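Local structure of SusD superfamily protein (Bacteroides fragilis NCTC 9343, 3NQP) at residues A[431-435]-A[459-463]; A[212-217]-A[454-460]. The protein probably binds glycans at the outer membrane and helps deliver them for import, as SusD itself does for starch. One frame throughout, in Å; residues are numbered along the deposited sequence. Where two conformers were deposited one is given.

Contact 1 (A[431-435]-A[459-463])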
# COMPACT_ATOMS: atom_id res chain seq x y z
N PHE A 431 -10.98 2.67 -23.46
CA PHE A 431 -9.95 2.93 -22.47
C PHE A 431 -10.55 3.14 -21.09
O PHE A 431 -10.06 2.60 -20.10
CB PHE A 431 -9.12 4.16 -22.85
CG PHE A 431 -8.00 4.44 -21.88
CD1 PHE A 431 -8.24 5.14 -20.70
CD2 PHE A 431 -6.70 4.01 -22.16
CE1 PHE A 431 -7.22 5.38 -19.77
CE2 PHE A 431 -5.66 4.27 -21.22
CZ PHE A 431 -5.94 4.96 -20.03
N THR A 432 -11.64 3.90 -21.02
CA THR A 432 -12.22 4.26 -19.73
C THR A 432 -12.74 3.01 -19.04
O THR A 432 -12.57 2.81 -17.83
CB THR A 432 -13.37 5.28 -19.89
OG1 THR A 432 -12.88 6.49 -20.50
CG2 THR A 432 -13.98 5.64 -18.52
N THR A 433 -13.41 2.16 -19.79
CA THR A 433 -14.04 0.96 -19.16
C THR A 433 -12.91 0.10 -18.59
O THR A 433 -13.03 -0.41 -17.48
CB THR A 433 -14.86 0.19 -20.18
OG1 THR A 433 -15.82 1.08 -20.73
CG2 THR A 433 -15.61 -1.07 -19.55
N ASN A 434 -11.83 -0.08 -19.35
CA ASN A 434 -10.67 -0.82 -18.93
C ASN A 434 -10.00 -0.21 -17.69
O ASN A 434 -9.71 -0.92 -16.73
CB ASN A 434 -9.61 -0.89 -20.02
CG ASN A 434 -9.96 -1.87 -21.15
OD1 ASN A 434 -10.63 -2.90 -20.95
ND2 ASN A 434 -9.49 -1.54 -22.34
N GLU A 435 -9.71 1.09 -17.72
CA GLU A 435 -9.05 1.75 -16.56
C GLU A 435 -9.90 1.58 -15.30
O GLU A 435 -9.39 1.23 -14.23
CB GLU A 435 -8.82 3.24 -16.83
CG GLU A 435 -7.80 3.86 -15.95
CD GLU A 435 -6.38 3.71 -16.47
OE1 GLU A 435 -6.08 2.76 -17.23
OE2 GLU A 435 -5.54 4.57 -16.13
N MSE A 459 -4.10 6.77 -12.19
CA MSE A 459 -4.97 6.34 -13.27
C MSE A 459 -5.74 7.54 -13.81
O MSE A 459 -5.98 8.53 -13.11
CB MSE A 459 -5.90 5.20 -12.81
CG MSE A 459 -5.11 4.02 -12.28
SE MSE A 459 -6.19 2.51 -11.82
CE MSE A 459 -6.26 1.68 -13.55
N THR A 460 -6.07 7.45 -15.09
CA THR A 460 -6.67 8.55 -15.83
C THR A 460 -7.97 8.10 -16.52
O THR A 460 -8.14 6.91 -16.85
CB THR A 460 -5.71 9.10 -16.90
OG1 THR A 460 -5.34 8.06 -17.82
CG2 THR A 460 -4.41 9.69 -16.26
N LEU A 461 -8.86 9.04 -16.79
CA LEU A 461 -10.17 8.66 -17.28
C LEU A 461 -10.05 8.20 -18.75
O LEU A 461 -10.78 7.33 -19.20
CB LEU A 461 -11.14 9.83 -17.13
CG LEU A 461 -12.62 9.55 -17.37
CD1 LEU A 461 -13.15 8.68 -16.18
CD2 LEU A 461 -13.36 10.90 -17.57
N THR A 462 -9.15 8.87 -19.48
CA THR A 462 -8.83 8.56 -20.86
C THR A 462 -7.30 8.59 -21.02
O THR A 462 -6.60 9.09 -20.14
CB THR A 462 -9.45 9.57 -21.84
OG1 THR A 462 -9.07 10.89 -21.48
CG2 THR A 462 -10.97 9.47 -21.83
N LYS A 463 -6.81 8.02 -22.13
CA LYS A 463 -5.38 7.97 -22.37
C LYS A 463 -4.91 9.39 -22.42
O LYS A 463 -5.41 10.16 -23.18
CB LYS A 463 -5.05 7.29 -23.70
CG LYS A 463 -3.53 7.08 -23.90
CD LYS A 463 -3.29 6.20 -25.11
CE LYS A 463 -1.81 6.10 -25.43
NZ LYS A 463 -1.32 7.30 -26.12

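Contact 2 (A[212-217]-A[454-460])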
# COMPACT_ATOMS: atom_id res chain seq x y z
N LEU A 212 5.95 3.09 -14.12
CA LEU A 212 4.58 3.32 -14.50
C LEU A 212 4.09 4.70 -14.07
O LEU A 212 3.44 5.42 -14.83
CB LEU A 212 3.62 2.28 -13.89
CG LEU A 212 2.16 2.49 -14.32
CD1 LEU A 212 1.93 2.46 -15.86
CD2 LEU A 212 1.30 1.41 -13.59
N TRP A 213 4.35 5.03 -12.82
CA TRP A 213 3.97 6.34 -12.28
C TRP A 213 4.54 7.47 -13.15
O TRP A 213 3.78 8.32 -13.61
CB TRP A 213 4.44 6.48 -10.84
CG TRP A 213 4.10 7.77 -10.25
CD1 TRP A 213 4.70 9.00 -10.54
CD2 TRP A 213 3.03 8.06 -9.32
NE1 TRP A 213 4.09 10.00 -9.83
CE2 TRP A 213 3.07 9.46 -9.08
CE3 TRP A 213 2.07 7.28 -8.65
CZ2 TRP A 213 2.18 10.08 -8.20
CZ3 TRP A 213 1.20 7.91 -7.78
CH2 TRP A 213 1.27 9.30 -7.56
N THR A 214 5.84 7.45 -13.42
CA THR A 214 6.43 8.57 -14.19
C THR A 214 5.97 8.55 -15.65
O THR A 214 5.99 9.60 -16.31
CB THR A 214 7.96 8.66 -14.06
OG1 THR A 214 8.54 7.43 -14.48
CG2 THR A 214 8.35 8.90 -12.57
N SER A 215 5.55 7.38 -16.15
CA SER A 215 4.94 7.31 -17.48
C SER A 215 3.67 8.17 -17.61
O SER A 215 3.41 8.74 -18.67
CB SER A 215 4.57 5.87 -17.84
OG SER A 215 5.70 5.02 -17.96
N LYS A 216 2.90 8.28 -16.52
CA LYS A 216 1.57 8.82 -16.54
C LYS A 216 1.32 10.12 -15.78
O LYS A 216 0.37 10.85 -16.10
CB LYS A 216 0.59 7.74 -16.02
CG LYS A 216 0.45 6.61 -17.02
CD LYS A 216 -0.51 5.49 -16.49
CE LYS A 216 -1.95 5.91 -16.44
NZ LYS A 216 -2.80 4.65 -16.37
N VAL A 217 2.15 10.41 -14.79
CA VAL A 217 1.92 11.53 -13.86
C VAL A 217 3.03 12.57 -13.97
O VAL A 217 4.20 12.25 -13.85
CB VAL A 217 1.86 11.04 -12.39
CG1 VAL A 217 1.39 12.17 -11.42
CG2 VAL A 217 0.90 9.86 -12.30
N TRP A 454 -2.95 6.02 -4.35
CA TRP A 454 -1.99 6.06 -5.47
C TRP A 454 -2.70 5.83 -6.82
O TRP A 454 -2.46 6.55 -7.81
CB TRP A 454 -0.84 5.08 -5.23
CG TRP A 454 -0.09 5.30 -3.93
CD1 TRP A 454 0.35 4.34 -3.06
CD2 TRP A 454 0.38 6.55 -3.41
NE1 TRP A 454 1.04 4.94 -2.02
CE2 TRP A 454 1.07 6.29 -2.22
CE3 TRP A 454 0.29 7.87 -3.85
CZ2 TRP A 454 1.64 7.29 -1.46
CZ3 TRP A 454 0.85 8.87 -3.07
CH2 TRP A 454 1.51 8.57 -1.90
N ASP A 455 -3.60 4.86 -6.85
CA ASP A 455 -4.41 4.56 -8.04
C ASP A 455 -5.20 5.78 -8.54
O ASP A 455 -5.26 6.01 -9.75
CB ASP A 455 -5.35 3.39 -7.77
CG ASP A 455 -4.61 2.08 -7.50
OD1 ASP A 455 -3.42 1.95 -7.85
OD2 ASP A 455 -5.21 1.16 -6.90
N LEU A 456 -5.77 6.56 -7.59
CA LEU A 456 -6.52 7.77 -7.92
C LEU A 456 -5.65 8.88 -8.45
O LEU A 456 -6.07 9.64 -9.34
CB LEU A 456 -7.30 8.30 -6.71
CG LEU A 456 -8.44 7.37 -6.24
CD1 LEU A 456 -8.88 7.86 -4.81
CD2 LEU A 456 -9.64 7.38 -7.22
N ARG A 457 -4.43 8.99 -7.93
CA ARG A 457 -3.47 9.97 -8.46
C ARG A 457 -3.00 9.60 -9.88
O ARG A 457 -2.78 10.47 -10.70
CB ARG A 457 -2.20 10.05 -7.58
CG ARG A 457 -2.39 10.73 -6.23
CD ARG A 457 -2.34 12.23 -6.24
NE ARG A 457 -1.27 12.81 -7.07
CZ ARG A 457 0.01 12.89 -6.75
NH1 ARG A 457 0.45 12.43 -5.61
NH2 ARG A 457 0.86 13.44 -7.59
N ARG A 458 -2.88 8.31 -10.14
CA ARG A 458 -2.12 7.81 -11.28
C ARG A 458 -2.98 7.45 -12.46
O ARG A 458 -2.65 7.80 -13.58
CB ARG A 458 -1.30 6.59 -10.85
CG ARG A 458 -0.23 6.10 -11.85
CD ARG A 458 0.31 4.72 -11.46
NE ARG A 458 -0.75 3.74 -11.44
CZ ARG A 458 -1.35 3.24 -10.34
NH1 ARG A 458 -0.97 3.57 -9.09
NH2 ARG A 458 -2.37 2.43 -10.50
N MSE A 459 -4.10 6.77 -12.19
CA MSE A 459 -4.97 6.34 -13.27
C MSE A 459 -5.74 7.54 -13.81
O MSE A 459 -5.98 8.53 -13.11
CB MSE A 459 -5.90 5.20 -12.81
CG MSE A 459 -5.11 4.02 -12.28
SE MSE A 459 -6.19 2.51 -11.82
CE MSE A 459 -6.26 1.68 -13.55
N THR A 460 -6.07 7.45 -15.09
CA THR A 460 -6.67 8.55 -15.83
C THR A 460 -7.97 8.10 -16.52
O THR A 460 -8.14 6.91 -16.85
CB THR A 460 -5.71 9.10 -16.90
OG1 THR A 460 -5.34 8.06 -17.82
CG2 THR A 460 -4.41 9.69 -16.26

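Contact 1 (A[431-435]-A[459-463])
The first turn of helix 431-445, in the C-terminal part of the SusD fold, is met by the loop that leaves helix 452-458, with Phe431, Thr432 and Glu435 facing Met459 to Lys463. Thr432 OG1 donates to Leu461 O over a short 2.6 Å, the hydroxyl tilted from the carbonyl plane. One helical turn further on, Thr460 N gives Glu435 OE2 a nearly straight bond of 3.1 Å (167° at the hydrogen), reaching the anti side of the carboxylate. That oxygen also forms a salt bridge with Lys216, and Asn394 binds OE1, so both oxygens are held and the carboxylate's rotation is probably fixed. Helices 431-445 and 452-458 follow each other in a protein with far more helix than strand, and here the loop after the second returns to the start of the first. The selenomethionine Met459 brings CE to 3.2 Å from Glu435 O. At the far end of the contact, Phe431 has CG anti to its own N (chi1 -178°), which swings the ring onto the loop. Lys463 N lies 3.4 Å above the ring plane, over its centre, and Lys463 CB adds a CH-pi contact on the ring face. Thr460 O instead approaches the edge, in plane, 3.4 Å from Phe431 CE1. Within the loop, Thr460 OG1 donates to Thr462 O at 2.8 Å, from above the carbonyl plane.

Contact 2 (A[212-217]-A[454-460])
Trp213 holds CG trans to its backbone N (chi1 180°) while Arg457 is bent at chi2 and chi3, and these turns bring the indole's six-membered ring against the guanidinium. The contact joins the C-terminal ends of helices 200-216 and 452-458 in the buried helical core of the SusD fold; the N-to-C directions of these short segments differ by 33°. The indole and guanidinium planes stand almost perpendicular, 85° apart, with Trp213 CZ2 over the guanidinium face and Arg457 NH1 at the indole edge, in its plane. Trp213 CH2 also rests 3.6 Å from Arg457 CB, and CZ3 lies 4.0 Å from Trp454 CE3. One indole face carries Val217 CG2 over its centre, a methyl that reaches Arg458 CA at 3.8 Å. Leu212 crosses the Arg458 chain at about a right angle, its CD2 3.8 Å from NE. Beyond it, NH1 and NH2 of Arg458 both grip Asp455 OD1 end-on, close to the guanidinium plane, while NH2 has its stronger partner in Glu391. Lys216 NZ and Arg458 NE lie 5.4 Å apart, like charges that Glu391, paired with both residues, probably offsets; Glu435 is the other carboxylate at Lys216 NZ, and Lys216 CE lies 3.5 Å from Arg458 O.

From the N terminus, the chain first supplies helix 200-216, and contact 2 closes a loop of 236 residues between 212-217 and 454-460. Helix 431-445 begins within that span, and contact 1 closes a much shorter, mainly helical loop of 23 residues between 431-435 and 459-463. The order is thus 212-217, 431-435, 454-460, 459-463; both loops end on the same stretch, 454-463, and share Met459 and Thr460. The contact centres are about 11 Å apart. A salt bridge joins them directly, Lys216 NZ to Glu435 OE2 at 2.7 Å, and helix 382-396, through Glu391, touches both, tying helix 200-216 to the consecutive helices 431-445 and 452-458.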